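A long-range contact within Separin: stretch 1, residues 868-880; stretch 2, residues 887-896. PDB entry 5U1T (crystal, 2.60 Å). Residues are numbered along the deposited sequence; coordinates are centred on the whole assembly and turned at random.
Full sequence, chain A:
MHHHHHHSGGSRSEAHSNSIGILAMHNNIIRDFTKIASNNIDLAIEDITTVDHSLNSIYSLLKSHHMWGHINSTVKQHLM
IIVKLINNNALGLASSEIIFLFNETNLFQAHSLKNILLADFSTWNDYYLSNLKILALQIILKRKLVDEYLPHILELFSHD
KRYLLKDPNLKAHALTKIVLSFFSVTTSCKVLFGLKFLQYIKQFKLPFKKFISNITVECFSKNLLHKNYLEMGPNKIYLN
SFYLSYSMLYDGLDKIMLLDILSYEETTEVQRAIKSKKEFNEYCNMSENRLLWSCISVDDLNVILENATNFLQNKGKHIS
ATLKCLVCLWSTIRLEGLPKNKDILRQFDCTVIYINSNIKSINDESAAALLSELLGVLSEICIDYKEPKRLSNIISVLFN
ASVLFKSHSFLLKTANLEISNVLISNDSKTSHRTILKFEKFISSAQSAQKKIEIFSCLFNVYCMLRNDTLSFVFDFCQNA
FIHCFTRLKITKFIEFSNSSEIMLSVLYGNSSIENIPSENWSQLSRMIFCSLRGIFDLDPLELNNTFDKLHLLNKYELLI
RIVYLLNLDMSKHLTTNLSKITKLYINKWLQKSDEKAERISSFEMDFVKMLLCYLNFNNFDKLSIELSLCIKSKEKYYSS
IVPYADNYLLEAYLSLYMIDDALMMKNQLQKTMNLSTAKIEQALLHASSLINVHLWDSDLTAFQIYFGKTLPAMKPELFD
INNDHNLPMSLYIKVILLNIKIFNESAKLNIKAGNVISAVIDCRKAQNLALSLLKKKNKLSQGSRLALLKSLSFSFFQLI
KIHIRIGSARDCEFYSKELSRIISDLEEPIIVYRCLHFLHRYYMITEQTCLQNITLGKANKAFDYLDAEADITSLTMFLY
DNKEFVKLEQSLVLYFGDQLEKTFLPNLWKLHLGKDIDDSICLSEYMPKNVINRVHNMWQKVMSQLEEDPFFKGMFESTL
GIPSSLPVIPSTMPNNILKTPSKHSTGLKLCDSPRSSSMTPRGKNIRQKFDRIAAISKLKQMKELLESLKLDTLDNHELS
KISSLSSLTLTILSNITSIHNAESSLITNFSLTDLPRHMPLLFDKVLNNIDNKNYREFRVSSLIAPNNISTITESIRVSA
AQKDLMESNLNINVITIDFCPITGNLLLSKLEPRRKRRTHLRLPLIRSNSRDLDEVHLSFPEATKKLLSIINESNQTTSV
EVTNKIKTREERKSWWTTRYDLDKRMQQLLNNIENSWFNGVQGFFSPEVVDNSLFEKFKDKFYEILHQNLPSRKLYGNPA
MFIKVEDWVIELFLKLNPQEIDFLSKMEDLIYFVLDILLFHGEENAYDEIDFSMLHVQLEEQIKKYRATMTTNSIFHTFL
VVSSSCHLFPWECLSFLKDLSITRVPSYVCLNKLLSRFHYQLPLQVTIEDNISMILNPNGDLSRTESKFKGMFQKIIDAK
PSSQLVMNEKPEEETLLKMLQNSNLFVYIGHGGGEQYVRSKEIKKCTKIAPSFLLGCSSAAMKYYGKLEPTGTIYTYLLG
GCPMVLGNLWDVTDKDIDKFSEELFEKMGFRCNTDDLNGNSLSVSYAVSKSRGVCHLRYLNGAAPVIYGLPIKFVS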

# COMPACT_ATOMS: atom_id res chain seq x y z
N ALA A 868 18.00 7.00 -10.36
CA ALA A 868 18.32 5.88 -11.23
C ALA A 868 19.31 4.90 -10.60
O ALA A 868 19.16 3.67 -10.79
N GLU A 869 20.29 5.41 -9.85
CA GLU A 869 21.31 4.56 -9.22
C GLU A 869 20.81 3.84 -7.97
O GLU A 869 21.36 2.82 -7.60
N ALA A 870 19.77 4.36 -7.33
CA ALA A 870 19.29 3.75 -6.09
C ALA A 870 18.20 2.68 -6.31
O ALA A 870 18.15 1.67 -5.60
N ASP A 871 17.33 2.93 -7.28
CA ASP A 871 16.24 2.01 -7.63
C ASP A 871 16.54 1.14 -8.87
O ASP A 871 16.20 1.51 -10.00
N ILE A 872 17.14 -0.03 -8.66
CA ILE A 872 17.58 -0.85 -9.80
C ILE A 872 16.37 -1.45 -10.53
O ILE A 872 16.39 -1.56 -11.74
N THR A 873 15.31 -1.79 -9.80
CA THR A 873 14.14 -2.37 -10.42
C THR A 873 13.38 -1.33 -11.30
O THR A 873 12.82 -1.71 -12.32
N SER A 874 13.39 -0.05 -10.95
CA SER A 874 12.85 0.95 -11.87
C SER A 874 13.77 1.22 -13.05
O SER A 874 13.31 1.59 -14.13
N LEU A 875 15.08 1.08 -12.85
CA LEU A 875 16.06 1.36 -13.90
C LEU A 875 16.02 0.30 -14.99
O LEU A 875 16.03 0.62 -16.19
N THR A 876 15.98 -0.97 -14.58
CA THR A 876 15.91 -2.06 -15.54
C THR A 876 14.60 -1.96 -16.33
O THR A 876 14.59 -2.21 -17.54
N MET A 877 13.51 -1.56 -15.67
CA MET A 877 12.27 -1.32 -16.38
C MET A 877 12.42 -0.20 -17.40
O MET A 877 11.90 -0.28 -18.51
N PHE A 878 13.16 0.84 -17.04
CA PHE A 878 13.36 1.93 -17.97
C PHE A 878 14.23 1.48 -19.15
O PHE A 878 13.91 1.78 -20.30
N LEU A 879 15.29 0.73 -18.85
CA LEU A 879 16.24 0.28 -19.87
C LEU A 879 15.59 -0.67 -20.87
O LEU A 879 15.84 -0.60 -22.07
N TYR A 880 14.77 -1.57 -20.34
CA TYR A 880 13.94 -2.48 -21.13
C TYR A 880 13.02 -1.76 -22.11
O TYR A 880 13.08 -1.98 -23.31
N LYS A 887 22.73 -2.40 -21.72
CA LYS A 887 22.89 -1.53 -20.57
C LYS A 887 22.11 -2.09 -19.37
O LYS A 887 22.46 -1.84 -18.22
N LEU A 888 21.07 -2.89 -19.67
CA LEU A 888 20.21 -3.49 -18.66
C LEU A 888 20.89 -4.59 -17.84
O LEU A 888 21.13 -4.40 -16.65
N GLU A 889 21.16 -5.73 -18.47
CA GLU A 889 21.75 -6.88 -17.75
C GLU A 889 23.11 -6.52 -17.15
O GLU A 889 23.63 -7.27 -16.32
N GLN A 890 23.65 -5.38 -17.52
CA GLN A 890 24.93 -4.98 -16.99
C GLN A 890 24.87 -3.90 -15.90
O GLN A 890 25.83 -3.71 -15.14
N SER A 891 23.77 -3.17 -15.82
CA SER A 891 23.59 -2.29 -14.67
C SER A 891 23.11 -3.13 -13.48
O SER A 891 23.20 -2.72 -12.33
N LEU A 892 22.63 -4.33 -13.78
CA LEU A 892 22.36 -5.31 -12.75
C LEU A 892 23.65 -5.86 -12.12
O LEU A 892 23.64 -6.28 -10.97
N VAL A 893 24.75 -5.89 -12.87
CA VAL A 893 26.00 -6.33 -12.24
C VAL A 893 26.64 -5.18 -11.47
O VAL A 893 27.28 -5.41 -10.44
N LEU A 894 26.47 -3.94 -11.92
CA LEU A 894 27.07 -2.83 -11.18
C LEU A 894 26.29 -2.48 -9.93
O LEU A 894 26.69 -1.60 -9.18
N TYR A 895 25.16 -3.14 -9.72
CA TYR A 895 24.30 -2.82 -8.58
C TYR A 895 24.45 -3.90 -7.53
O TYR A 895 24.44 -3.60 -6.35
N PHE A 896 24.59 -5.15 -7.96
CA PHE A 896 24.83 -6.22 -7.01
C PHE A 896 26.32 -6.50 -6.78
O PHE A 896 26.69 -7.09 -5.76

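Two helical segments that run nearly antiparallel, with axes at 163° and 9.1 Å apart at their closest, illustrate a common rule of helical hairpins: apolar side chains fill the seam, and a single hydrogen bond crosses it near one end. In this pair from Separin, 545 Å² is buried, and the contact is largely apolar.

Ile872 and Leu879, two turns apart on the first helix, both direct CA-to-CB toward the partner. Ile872, with chi1 t and chi2 p, sets CB over the face of the Tyr895 ring, 3.4 Å from its centroid and 8° off the normal, a CH-pi contact; its CG2 lies 3.4 Å from Tyr895 CE1. Its other branch reaches Leu892, with Ile872 CG1 3.8 Å from Leu892 CD2. Leu879, in the m, t rotamer, places CD1 3.4 Å from Lys887 O and 3.6 Å from Leu888 CA, so it packs against backbone as well as side chain. Leu888 starts sideways, but its extended t, t rotamer brings the end nearer: CD1 is 3.6 Å from Thr876 O and 3.8 Å from Tyr880 CB, at the edge of the Tyr880 ring. Thr876, chi1 p, adds its methyl, with CG2 3.7 Å from Leu892 CD2. The backbones come close here, Thr876 CA and Leu888 CA being 5.5 Å apart.

One hydrogen bond crosses the contact. Tyr895, chi1 t, also points in, and its OH donates to Ala870 O at 2.9 Å, a carbonyl one residue before the N-cap, near the ring plane. The ring thus offers a face to Ile872 and its hydroxyl to the backbone. Ser891, chi1 p, also points in; its OG lies 3.5 Å from Leu879 CD1 and 3.8 Å from Leu875 CD2, with the carbonyls Lys887 O and Leu888 O of its own stretch within reach.

Within the first stretch, Asp871 points away and caps its helix, OD1 accepting from Ser874 N at 3.0 Å.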

# COMPACT_ATOMS: atom_id res chain seq x y z
CB ALA A 868 18.87 6.38 -12.57
CB GLU A 869 22.56 5.37 -8.86
CG GLU A 869 23.01 6.35 -9.93
CD GLU A 869 24.50 6.21 -10.30
OE1 GLU A 869 25.34 6.96 -9.71
OE2 GLU A 869 24.83 5.36 -11.18
CB ALA A 870 18.78 4.82 -5.14
CB ASP A 871 14.96 2.81 -7.85
CG ASP A 871 13.75 1.92 -8.02
OD1 ASP A 871 13.90 0.68 -8.05
OD2 ASP A 871 12.63 2.48 -8.13
CB ILE A 872 18.56 -1.98 -9.36
CG1 ILE A 872 19.09 -2.73 -10.59
CG2 ILE A 872 17.92 -2.96 -8.40
CD1 ILE A 872 19.64 -1.83 -11.70
CB THR A 873 13.19 -3.01 -9.37
OG1 THR A 873 12.76 -2.04 -8.42
CG2 THR A 873 13.88 -4.12 -8.63
CB SER A 874 12.57 2.28 -11.17
OG SER A 874 11.40 2.25 -10.40
CB LEU A 875 17.47 1.46 -13.33
CG LEU A 875 18.57 1.66 -14.38
CD1 LEU A 875 18.49 3.01 -15.09
CD2 LEU A 875 19.94 1.45 -13.76
CB THR A 876 16.04 -3.43 -14.88
OG1 THR A 876 15.05 -3.57 -13.85
CG2 THR A 876 17.43 -3.57 -14.27
CB MET A 877 11.14 -0.97 -15.42
CG MET A 877 10.70 -2.12 -14.55
SD MET A 877 9.35 -1.66 -13.45
CE MET A 877 9.11 -3.23 -12.63
CB PHE A 878 13.98 3.13 -17.24
CG PHE A 878 14.32 4.29 -18.14
CD1 PHE A 878 13.33 5.17 -18.57
CD2 PHE A 878 15.63 4.53 -18.51
CE1 PHE A 878 13.66 6.26 -19.38
CE2 PHE A 878 15.95 5.62 -19.32
CZ PHE A 878 14.97 6.48 -19.75
CB LEU A 879 17.45 -0.38 -19.22
CG LEU A 879 18.33 0.59 -18.44
CD1 LEU A 879 19.54 -0.09 -17.84
CD2 LEU A 879 18.75 1.73 -19.33
CB TYR A 880 13.10 -3.33 -20.20
CG TYR A 880 12.31 -4.41 -20.90
CD1 TYR A 880 12.94 -5.53 -21.40
CD2 TYR A 880 10.93 -4.31 -21.02
CE1 TYR A 880 12.23 -6.52 -22.01
CE2 TYR A 880 10.21 -5.31 -21.63
CZ TYR A 880 10.87 -6.41 -22.13
OH TYR A 880 10.17 -7.43 -22.74
CB LYS A 887 22.45 -0.10 -20.91
CG LYS A 887 22.97 0.96 -19.95
CD LYS A 887 22.97 2.34 -20.60
CE LYS A 887 23.78 2.35 -21.91
NZ LYS A 887 25.29 2.27 -21.70
CB LEU A 888 18.96 -4.07 -19.31
CG LEU A 888 17.75 -4.38 -18.42
CD1 LEU A 888 16.54 -4.65 -19.31
CD2 LEU A 888 17.97 -5.55 -17.45
CB GLU A 889 21.89 -8.12 -18.66
CG GLU A 889 20.81 -9.20 -18.40
CD GLU A 889 20.85 -10.39 -19.37
OE1 GLU A 889 19.91 -10.57 -20.19
OE2 GLU A 889 21.82 -11.18 -19.32
CB GLN A 890 25.82 -4.51 -18.12
CG GLN A 890 27.29 -4.66 -17.78
CD GLN A 890 27.89 -5.99 -18.21
OE1 GLN A 890 27.44 -6.62 -19.19
NE2 GLN A 890 28.92 -6.43 -17.46
CB SER A 891 22.62 -1.15 -14.99
OG SER A 891 21.36 -1.66 -15.33
CB LEU A 892 21.54 -6.48 -13.31
CG LEU A 892 20.05 -6.34 -13.59
CD1 LEU A 892 19.57 -7.57 -14.37
CD2 LEU A 892 19.26 -6.16 -12.30
CB VAL A 893 27.02 -6.93 -13.26
CG1 VAL A 893 26.36 -7.97 -14.14
CG2 VAL A 893 27.72 -5.85 -14.09
CB LEU A 894 27.19 -1.59 -12.06
CG LEU A 894 28.36 -1.59 -13.04
CD1 LEU A 894 28.51 -0.21 -13.66
CD2 LEU A 894 29.68 -2.04 -12.36
CB TYR A 895 22.84 -2.68 -9.02
CG TYR A 895 21.88 -2.21 -7.94
CD1 TYR A 895 21.31 -3.10 -7.04
CD2 TYR A 895 21.50 -0.88 -7.85
CE1 TYR A 895 20.42 -2.69 -6.07
CE2 TYR A 895 20.61 -0.45 -6.89
CZ TYR A 895 20.07 -1.36 -6.00
OH TYR A 895 19.16 -0.94 -5.05
CB PHE A 896 24.12 -7.50 -7.45
CG PHE A 896 22.64 -7.40 -7.35
CD1 PHE A 896 22.00 -7.64 -6.15
CD2 PHE A 896 21.88 -7.07 -8.45
CE1 PHE A 896 20.65 -7.54 -6.06
CE2 PHE A 896 20.53 -6.97 -8.36
CZ PHE A 896 19.91 -7.21 -7.15